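Local coordinates for aluminum resistance protein (Clostridium novyi, PDB 3I16), which probably cleaves carbon-sulfur bonds as a pyridoxal-phosphate-dependent lyase of the methionine gamma-lyase family, with a likely part in aluminium resistance, at residues D29-R41 against H299-R313. Sequence-based numbering, arbitrary orientation.
With EDO (1,2-ethanediol), chain L.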
ATOM      1  N   ASP B  29     -15.908  -9.061 -41.450  1.00 13.47           N
ATOM      2  CA  ASP B  29     -14.721  -9.681 -42.062  1.00 13.90           C
ATOM      3  C   ASP B  29     -13.765 -10.437 -41.109  1.00 13.89           C
ATOM      4  O   ASP B  29     -13.168 -11.429 -41.497  1.00 14.75           O
ATOM      5  CB  ASP B  29     -13.876  -8.632 -42.791  1.00 14.36           C
ATOM      6  CG  ASP B  29     -14.555  -8.052 -44.011  1.00 19.13           C
ATOM      7  OD1 ASP B  29     -15.595  -8.576 -44.474  1.00 17.34           O
ATOM      8  OD2 ASP B  29     -14.006  -7.065 -44.534  1.00 19.19           O
ATOM      9  N   ILE B  30     -13.606  -9.966 -39.880  1.00 16.01           N
ATOM     10  CA  ILE B  30     -12.646 -10.575 -38.947  1.00 14.46           C
ATOM     11  C   ILE B  30     -13.212 -11.608 -37.968  1.00 16.77           C
ATOM     12  O   ILE B  30     -12.441 -12.224 -37.226  1.00 16.90           O
ATOM     13  CB  ILE B  30     -11.886  -9.457 -38.148  1.00 13.97           C
ATOM     14  CG1 ILE B  30     -12.798  -8.806 -37.100  1.00 12.25           C
ATOM     15  CG2 ILE B  30     -11.281  -8.428 -39.136  1.00  9.78           C
ATOM     16  CD1 ILE B  30     -12.247  -7.504 -36.488  1.00 15.14           C
ATOM     17  N   GLN B  31     -14.531 -11.822 -37.946  1.00 20.49           N
ATOM     18  CA  GLN B  31     -15.125 -12.741 -36.940  1.00 21.49           C
ATOM     19  C   GLN B  31     -14.491 -14.101 -36.838  1.00 18.85           C
ATOM     20  O   GLN B  31     -14.231 -14.556 -35.733  1.00 19.13           O
ATOM     21  CB  GLN B  31     -16.653 -12.911 -37.074  1.00 22.07           C
ATOM     22  CG  GLN B  31     -17.460 -11.745 -36.517  1.00 32.88           C
ATOM     23  CD  GLN B  31     -16.850 -11.117 -35.248  1.00 43.06           C
ATOM     24  OE1 GLN B  31     -16.978 -11.655 -34.135  1.00 46.83           O
ATOM     25  NE2 GLN B  31     -16.196  -9.952 -35.419  1.00 37.82           N
ATOM     26  N   ASN B  32     -14.223 -14.742 -37.966  1.00 20.84           N
ATOM     27  CA  ASN B  32     -13.623 -16.074 -37.936  1.00 22.20           C
ATOM     28  C   ASN B  32     -12.238 -16.100 -37.332  1.00 21.00           C
ATOM     29  O   ASN B  32     -11.869 -17.075 -36.700  1.00 21.63           O
ATOM     30  CB  ASN B  32     -13.638 -16.736 -39.330  1.00 23.77           C
ATOM     31  CG  ASN B  32     -15.031 -17.150 -39.759  1.00 26.35           C
ATOM     32  OD1 ASN B  32     -15.938 -17.272 -38.930  1.00 38.58           O
ATOM     33  ND2 ASN B  32     -15.212 -17.378 -41.062  1.00 39.43           N
ATOM     34  N   GLN B  33     -11.490 -15.009 -37.480  1.00 20.36           N
ATOM     35  CA  GLN B  33     -10.152 -14.929 -36.921  1.00 17.79           C
ATOM     36  C   GLN B  33     -10.183 -14.995 -35.402  1.00 18.48           C
ATOM     37  O   GLN B  33      -9.244 -15.467 -34.803  1.00 17.33           O
ATOM     38  CB  GLN B  33      -9.464 -13.640 -37.341  1.00 18.61           C
ATOM     39  CG  GLN B  33      -9.376 -13.461 -38.848  1.00 24.34           C
ATOM     40  CD  GLN B  33      -8.535 -14.515 -39.482  1.00 28.22           C
ATOM     41  OE1 GLN B  33      -7.548 -14.980 -38.892  1.00 34.38           O
ATOM     42  NE2 GLN B  33      -8.896 -14.898 -40.694  1.00 32.11           N
ATOM     43  N   PHE B  34     -11.264 -14.527 -34.790  1.00 19.43           N
ATOM     44  CA  PHE B  34     -11.403 -14.522 -33.332  1.00 20.47           C
ATOM     45  C   PHE B  34     -11.592 -15.932 -32.729  1.00 20.56           C
ATOM     46  O   PHE B  34     -11.120 -16.206 -31.619  1.00 18.52           O
ATOM     47  CB  PHE B  34     -12.583 -13.601 -32.935  1.00 21.93           C
ATOM     48  CG  PHE B  34     -12.328 -12.103 -33.118  1.00 22.53           C
ATOM     49  CD1 PHE B  34     -11.230 -11.604 -33.808  1.00 22.57           C
ATOM     50  CD2 PHE B  34     -13.257 -11.195 -32.638  1.00 23.16           C
ATOM     51  CE1 PHE B  34     -11.040 -10.244 -33.957  1.00 23.83           C
ATOM     52  CE2 PHE B  34     -13.084  -9.841 -32.806  1.00 22.58           C
ATOM     53  CZ  PHE B  34     -11.977  -9.360 -33.461  1.00 24.60           C
ATOM     54  N   LYS B  35     -12.248 -16.828 -33.465  1.00 21.36           N
ATOM     55  CA  LYS B  35     -12.513 -18.195 -32.983  1.00 22.35           C
ATOM     56  C   LYS B  35     -11.204 -18.924 -32.635  1.00 21.87           C
ATOM     57  O   LYS B  35     -11.070 -19.599 -31.606  1.00 19.03           O
ATOM     58  CB  LYS B  35     -13.295 -18.990 -34.051  1.00 23.82           C
ATOM     59  CG  LYS B  35     -14.668 -18.406 -34.424  1.00 26.69           C
ATOM     60  CD  LYS B  35     -15.296 -19.136 -35.635  1.00 34.22           C
ATOM     61  N   ILE B  36     -10.240 -18.739 -33.522  1.00 22.42           N
ATOM     62  CA  ILE B  36      -8.897 -19.311 -33.387  0.50 21.88           C
ATOM     63  C   ILE B  36      -8.272 -18.844 -32.076  1.00 21.12           C
ATOM     64  O   ILE B  36      -7.684 -19.630 -31.307  1.00 21.99           O
ATOM     65  CB  ILE B  36      -7.980 -18.828 -34.540  0.50 21.71           C
ATOM     66  CG1 ILE B  36      -8.452 -19.381 -35.898  0.50 25.47           C
ATOM     67  CG2 ILE B  36      -6.556 -19.216 -34.283  0.50 22.48           C
ATOM     68  CD1 ILE B  36      -9.612 -18.616 -36.542  0.50 13.81           C
ATOM     69  N   LEU B  37      -8.421 -17.557 -31.806  1.00 18.80           N
ATOM     70  CA  LEU B  37      -7.876 -16.948 -30.604  1.00 18.10           C
ATOM     71  C   LEU B  37      -8.512 -17.499 -29.328  1.00 17.68           C
ATOM     72  O   LEU B  37      -7.826 -17.710 -28.328  1.00 16.05           O
ATOM     73  CB  LEU B  37      -8.018 -15.417 -30.662  1.00 16.46           C
ATOM     74  CG  LEU B  37      -7.395 -14.705 -31.876  1.00 20.45           C
ATOM     75  CD1 LEU B  37      -7.532 -13.202 -31.742  1.00 14.61           C
ATOM     76  CD2 LEU B  37      -5.928 -15.092 -32.123  1.00 18.72           C
ATOM     77  N   ASP B  38      -9.814 -17.746 -29.356  1.00 16.74           N
ATOM     78  CA  ASP B  38     -10.493 -18.277 -28.168  1.00 16.18           C
ATOM     79  C   ASP B  38     -10.028 -19.697 -27.805  1.00 16.65           C
ATOM     80  O   ASP B  38      -9.974 -20.053 -26.611  1.00 17.06           O
ATOM     81  CB  ASP B  38     -12.005 -18.234 -28.363  1.00 16.56           C
ATOM     82  CG  ASP B  38     -12.537 -16.818 -28.510  1.00 17.61           C
ATOM     83  OD1 ASP B  38     -11.833 -15.840 -28.179  1.00 17.45           O
ATOM     84  OD2 ASP B  38     -13.685 -16.672 -28.938  1.00 15.02           O
ATOM     85  N   ASP B  39      -9.692 -20.497 -28.826  1.00 16.37           N
ATOM     86  CA  ASP B  39      -9.199 -21.877 -28.622  1.00 14.91           C
ATOM     87  C   ASP B  39      -7.868 -21.820 -27.914  1.00 13.86           C
ATOM     88  O   ASP B  39      -7.635 -22.583 -26.975  1.00 15.82           O
ATOM     89  CB  ASP B  39      -9.062 -22.639 -29.958  1.00 15.78           C
ATOM     90  CG  ASP B  39     -10.387 -22.772 -30.706  1.00 18.02           C
ATOM     91  OD1 ASP B  39     -11.442 -22.724 -30.049  1.00 21.10           O
ATOM     92  OD2 ASP B  39     -10.383 -22.931 -31.947  1.00 22.15           O
ATOM     93  N   ILE B  40      -7.010 -20.894 -28.346  1.00 13.46           N
ATOM     94  CA  ILE B  40      -5.701 -20.672 -27.713  1.00 12.34           C
ATOM     95  C   ILE B  40      -5.877 -20.145 -26.272  1.00 12.44           C
ATOM     96  O   ILE B  40      -5.226 -20.619 -25.356  1.00 14.92           O
ATOM     97  CB  ILE B  40      -4.836 -19.712 -28.561  1.00 13.03           C
ATOM     98  CG1 ILE B  40      -4.449 -20.357 -29.894  1.00 15.50           C
ATOM     99  CG2 ILE B  40      -3.566 -19.298 -27.839  1.00 10.39           C
ATOM    100  CD1 ILE B  40      -3.941 -19.343 -30.922  1.00 12.57           C
ATOM    101  N   ARG B  41      -6.782 -19.187 -26.083  1.00 13.77           N
ATOM    102  CA  ARG B  41      -7.008 -18.543 -24.775  1.00 12.52           C
ATOM    103  C   ARG B  41      -7.463 -19.545 -23.731  1.00 12.04           C
ATOM    104  O   ARG B  41      -7.010 -19.523 -22.575  1.00 12.29           O
ATOM    105  CB  ARG B  41      -8.031 -17.417 -24.940  1.00 11.07           C
ATOM    106  CG  ARG B  41      -8.384 -16.657 -23.663  1.00 15.57           C
ATOM    107  CD  ARG B  41      -9.516 -15.718 -23.926  1.00 11.01           C
ATOM    108  NE  ARG B  41     -10.734 -16.423 -24.333  1.00 16.06           N
ATOM    109  CZ  ARG B  41     -11.824 -15.844 -24.819  1.00 11.39           C
ATOM    110  NH1 ARG B  41     -11.896 -14.522 -24.987  1.00 15.75           N
ATOM    111  NH2 ARG B  41     -12.860 -16.595 -25.164  1.00 18.61           N
ATOM    112  N   HIS B 299      -6.517 -14.030 -20.926  1.00 12.68           N
ATOM    113  CA  HIS B 299      -7.723 -13.355 -21.378  1.00 14.42           C
ATOM    114  C   HIS B 299      -7.462 -11.933 -21.877  1.00 13.24           C
ATOM    115  O   HIS B 299      -7.788 -11.594 -23.023  1.00 16.97           O
ATOM    116  CB  HIS B 299      -8.760 -13.332 -20.233  1.00 12.18           C
ATOM    117  CG  HIS B 299     -10.068 -12.717 -20.616  1.00 19.53           C
ATOM    118  ND1 HIS B 299     -11.119 -13.449 -21.121  1.00 18.23           N
ATOM    119  CD2 HIS B 299     -10.484 -11.427 -20.586  1.00 17.03           C
ATOM    120  CE1 HIS B 299     -12.129 -12.637 -21.376  1.00 18.87           C
ATOM    121  NE2 HIS B 299     -11.770 -11.404 -21.056  1.00 14.60           N
ATOM    122  N   ILE B 300      -6.862 -11.106 -21.028  1.00 15.94           N
ATOM    123  CA  ILE B 300      -6.621  -9.691 -21.359  1.00 14.16           C
ATOM    124  C   ILE B 300      -5.724  -9.614 -22.585  1.00 11.97           C
ATOM    125  O   ILE B 300      -5.889  -8.726 -23.398  1.00  8.82           O
ATOM    126  CB  ILE B 300      -5.999  -8.880 -20.171  1.00 13.71           C
ATOM    127  CG1 ILE B 300      -6.909  -8.859 -18.924  1.00 17.79           C
ATOM    128  CG2 ILE B 300      -5.682  -7.423 -20.572  1.00 10.32           C
ATOM    129  CD1 ILE B 300      -8.210  -8.126 -19.075  1.00 14.30           C
ATOM    130  N   SER B 301      -4.722 -10.493 -22.668  1.00 12.72           N
ATOM    131  CA  SER B 301      -3.826 -10.532 -23.850  1.00 15.05           C
ATOM    132  C   SER B 301      -4.642 -10.679 -25.152  1.00 13.71           C
ATOM    133  O   SER B 301      -4.367 -10.003 -26.134  1.00 13.85           O
ATOM    134  CB  SER B 301      -2.793 -11.672 -23.742  1.00 15.98           C
ATOM    135  OG  SER B 301      -1.845 -11.439 -22.695  1.00 13.66           O
HETATM  136  N   MSE B 302      -5.658 -11.542 -25.143  1.00 13.01           N
HETATM  137  CA  MSE B 302      -6.496 -11.710 -26.332  1.00 12.67           C
HETATM  138  C   MSE B 302      -7.500 -10.561 -26.586  1.00 12.33           C
HETATM  139  O   MSE B 302      -7.931 -10.345 -27.742  1.00 14.89           O
HETATM  140  CB  MSE B 302      -7.183 -13.058 -26.291  1.00 11.69           C
HETATM  141  CG  MSE B 302      -6.211 -14.213 -26.408  1.00 14.50           C
HETATM  142 SE   MSE B 302      -5.089 -14.026 -28.040  0.75  9.92          SE
HETATM  143  CE  MSE B 302      -4.523 -15.877 -28.130  1.00  8.00           C
ATOM    144  N   GLU B 303      -7.907  -9.859 -25.536  1.00 10.59           N
ATOM    145  CA  GLU B 303      -8.739  -8.677 -25.710  1.00 11.68           C
ATOM    146  C   GLU B 303      -7.937  -7.666 -26.528  1.00 12.76           C
ATOM    147  O   GLU B 303      -8.449  -7.087 -27.473  1.00 12.48           O
ATOM    148  CB  GLU B 303      -9.130  -8.058 -24.359  1.00 11.09           C
ATOM    149  CG  GLU B 303     -10.060  -8.894 -23.508  1.00 11.55           C
ATOM    150  CD  GLU B 303     -11.401  -9.180 -24.192  1.00 17.13           C
ATOM    151  OE1 GLU B 303     -12.043  -8.240 -24.717  1.00 10.73           O
ATOM    152  OE2 GLU B 303     -11.822 -10.344 -24.174  1.00 17.34           O
ATOM    153  N   ALA B 304      -6.662  -7.480 -26.171  1.00 14.07           N
ATOM    154  CA  ALA B 304      -5.781  -6.549 -26.880  1.00 12.50           C
ATOM    155  C   ALA B 304      -5.545  -6.999 -28.318  1.00 12.89           C
ATOM    156  O   ALA B 304      -5.553  -6.173 -29.250  1.00 12.85           O
ATOM    157  CB  ALA B 304      -4.424  -6.394 -26.141  1.00 12.24           C
ATOM    158  N   LEU B 305      -5.327  -8.296 -28.503  1.00 10.91           N
ATOM    159  CA  LEU B 305      -5.055  -8.799 -29.835  1.00 12.45           C
ATOM    160  C   LEU B 305      -6.276  -8.651 -30.762  1.00 13.58           C
ATOM    161  O   LEU B 305      -6.112  -8.325 -31.932  1.00 11.45           O
ATOM    162  CB  LEU B 305      -4.604 -10.253 -29.800  1.00 12.45           C
ATOM    163  CG  LEU B 305      -4.149 -10.756 -31.159  1.00 10.93           C
ATOM    164  CD1 LEU B 305      -2.888  -9.982 -31.570  1.00 10.81           C
ATOM    165  CD2 LEU B 305      -3.914 -12.220 -31.091  1.00  9.22           C
ATOM    166  N   LYS B 306      -7.478  -8.893 -30.236  1.00 14.46           N
ATOM    167  CA  LYS B 306      -8.729  -8.672 -30.994  1.00 13.88           C
ATOM    168  C   LYS B 306      -8.836  -7.202 -31.423  1.00 13.12           C
ATOM    169  O   LYS B 306      -9.258  -6.862 -32.566  1.00 14.19           O
ATOM    170  CB  LYS B 306      -9.954  -9.125 -30.181  1.00 14.87           C
ATOM    171  CG  LYS B 306     -10.094 -10.616 -30.152  1.00 15.27           C
ATOM    172  CD  LYS B 306     -11.248 -11.097 -29.271  1.00 17.53           C
ATOM    173  CE  LYS B 306     -11.263 -12.619 -29.189  1.00 19.50           C
ATOM    174  NZ  LYS B 306     -12.469 -13.171 -28.483  1.00 17.95           N
ATOM    175  N   GLY B 307      -8.407  -6.319 -30.542  1.00 12.43           N
ATOM    176  CA  GLY B 307      -8.342  -4.899 -30.882  1.00 13.50           C
ATOM    177  C   GLY B 307      -7.369  -4.624 -32.026  1.00 12.13           C
ATOM    178  O   GLY B 307      -7.665  -3.819 -32.907  1.00 11.21           O
ATOM    179  N   ALA B 308      -6.207  -5.283 -32.005  1.00 10.72           N
ATOM    180  CA  ALA B 308      -5.207  -5.143 -33.068  1.00 10.57           C
ATOM    181  C   ALA B 308      -5.747  -5.617 -34.421  1.00 11.38           C
ATOM    182  O   ALA B 308      -5.543  -4.963 -35.452  1.00 11.44           O
ATOM    183  CB  ALA B 308      -3.917  -5.918 -32.709  1.00  9.58           C
ATOM    184  N   ILE B 309      -6.456  -6.747 -34.406  1.00 11.97           N
ATOM    185  CA  ILE B 309      -7.009  -7.323 -35.632  1.00 12.42           C
ATOM    186  C   ILE B 309      -8.089  -6.402 -36.206  1.00 11.24           C
ATOM    187  O   ILE B 309      -8.124  -6.154 -37.414  1.00 11.58           O
ATOM    188  CB  ILE B 309      -7.560  -8.760 -35.383  1.00 12.82           C
ATOM    189  CG1 ILE B 309      -6.404  -9.689 -34.936  1.00 14.88           C
ATOM    190  CG2 ILE B 309      -8.223  -9.272 -36.624  1.00 12.56           C
ATOM    191  CD1 ILE B 309      -6.823 -11.062 -34.381  1.00 16.92           C
ATOM    192  N   LEU B 310      -8.967  -5.897 -35.345  1.00 10.35           N
ATOM    193  CA  LEU B 310      -9.980  -4.935 -35.778  1.00 10.50           C
ATOM    194  C   LEU B 310      -9.308  -3.676 -36.367  1.00 10.36           C
ATOM    195  O   LEU B 310      -9.743  -3.164 -37.378  1.00  8.55           O
ATOM    196  CB  LEU B 310     -10.869  -4.525 -34.622  1.00  8.69           C
ATOM    197  CG  LEU B 310     -11.763  -3.290 -34.818  1.00 14.24           C
ATOM    198  CD1 LEU B 310     -12.785  -3.545 -35.897  1.00  6.63           C
ATOM    199  CD2 LEU B 310     -12.424  -2.933 -33.466  1.00  6.49           C
ATOM    200  N   CYS B 311      -8.292  -3.164 -35.671  1.00 10.85           N
ATOM    201  CA  CYS B 311      -7.572  -1.992 -36.136  1.00  9.69           C
ATOM    202  C   CYS B 311      -7.007  -2.288 -37.521  1.00  9.38           C
ATOM    203  O   CYS B 311      -7.189  -1.503 -38.420  1.00  9.25           O
ATOM    204  CB  CYS B 311      -6.450  -1.634 -35.168  1.00 12.97           C
ATOM    205  SG  CYS B 311      -5.515  -0.169 -35.695  1.00 14.43           S
ATOM    206  N   SER B 312      -6.366  -3.445 -37.691  1.00 10.47           N
ATOM    207  CA  SER B 312      -5.814  -3.828 -38.989  1.00  9.11           C
ATOM    208  C   SER B 312      -6.854  -3.738 -40.114  1.00  9.28           C
ATOM    209  O   SER B 312      -6.639  -3.065 -41.157  1.00  8.68           O
ATOM    210  CB  SER B 312      -5.268  -5.257 -38.917  1.00 11.21           C
ATOM    211  OG  SER B 312      -4.766  -5.717 -40.159  1.00 11.20           O
ATOM    212  N   ARG B 313      -7.982  -4.414 -39.925  1.00  7.63           N
ATOM    213  CA  ARG B 313      -8.973  -4.464 -40.992  1.00  7.57           C
ATOM    214  C   ARG B 313      -9.689  -3.120 -41.203  1.00  7.20           C
ATOM    215  O   ARG B 313      -9.856  -2.707 -42.327  1.00  8.27           O
ATOM    216  CB  ARG B 313      -9.977  -5.595 -40.753  1.00  8.95           C
ATOM    217  CG  ARG B 313     -10.957  -5.823 -41.898  1.00  8.05           C
ATOM    218  CD  ARG B 313     -10.254  -6.019 -43.240  1.00  9.88           C
ATOM    219  NE  ARG B 313     -11.185  -6.529 -44.226  1.00  7.20           N
ATOM    220  CZ  ARG B 313     -10.896  -6.823 -45.487  1.00  8.17           C
ATOM    221  NH1 ARG B 313      -9.665  -6.679 -45.970  1.00 10.83           N
ATOM    222  NH2 ARG B 313     -11.867  -7.291 -46.271  1.00  8.81           N
TER
HETATM  223  C1  EDO L 429     -14.374  -9.620 -26.742  1.00 24.30           C
HETATM  224  O1  EDO L 429     -14.322  -8.871 -25.521  1.00 24.35           O
HETATM  225  C2  EDO L 429     -14.440 -11.117 -26.471  1.00 29.04           C
HETATM  226  O2  EDO L 429     -13.180 -11.665 -26.039  1.00 26.60           O
HETATM  227  O   HOH W   1     -10.130 -12.513 -24.227  1.00 12.74           O
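Lys306 lies across Phe34 with its methylenes over one ring face: CG stands 3.8 Å from the centroid of the Phe34 ring and 3° off its normal, the geometry of a CH-pi contact. Beyond CG the lysine chain is fully extended, which carries NZ past the ring to the syn lone pair of Asp38 OD1, 2.8 Å from Lys306 NZ. Asp38 OD1 also lies over one face of the Arg41 guanidinium, offset toward its rim and 3.3 Å from Arg41 NH2; no N-H points at it, and the link is one of charge alone. Arg41 NE pairs instead with Asp412 of the second subunit, while a water joins Arg41 NH1 to His299 O and Glu303 OE2. The axes of the two segments run nearly antiparallel, at 166°, and knobs-into-holes packing joins helix 17-54 to helix 287-318 within one chain, its Arg41-His299 end bordering the second subunit, away from the cofactor site of this fold-type I PLP enzyme. As one knob, Leu37 fits among Met302, Leu305, Lys306 and Ile309; its CD1 meets Ile309 CD1 tip to tip at 3.5 Å, tighter than usual. The selenomethionine Met302, bent at chi2, brings CE to 3.6 Å from Ile40 CG2. Farther along, the side chains of Ile30 and Arg313 slide past each other in opposite directions, CG2 of Ile30 3.5 Å from CB of Arg313. Arg313 grips Asp29 side-on, NE and NH2 both reaching OD2 from one face of the carboxylate, whose plane is turned 58° from the guanidinium.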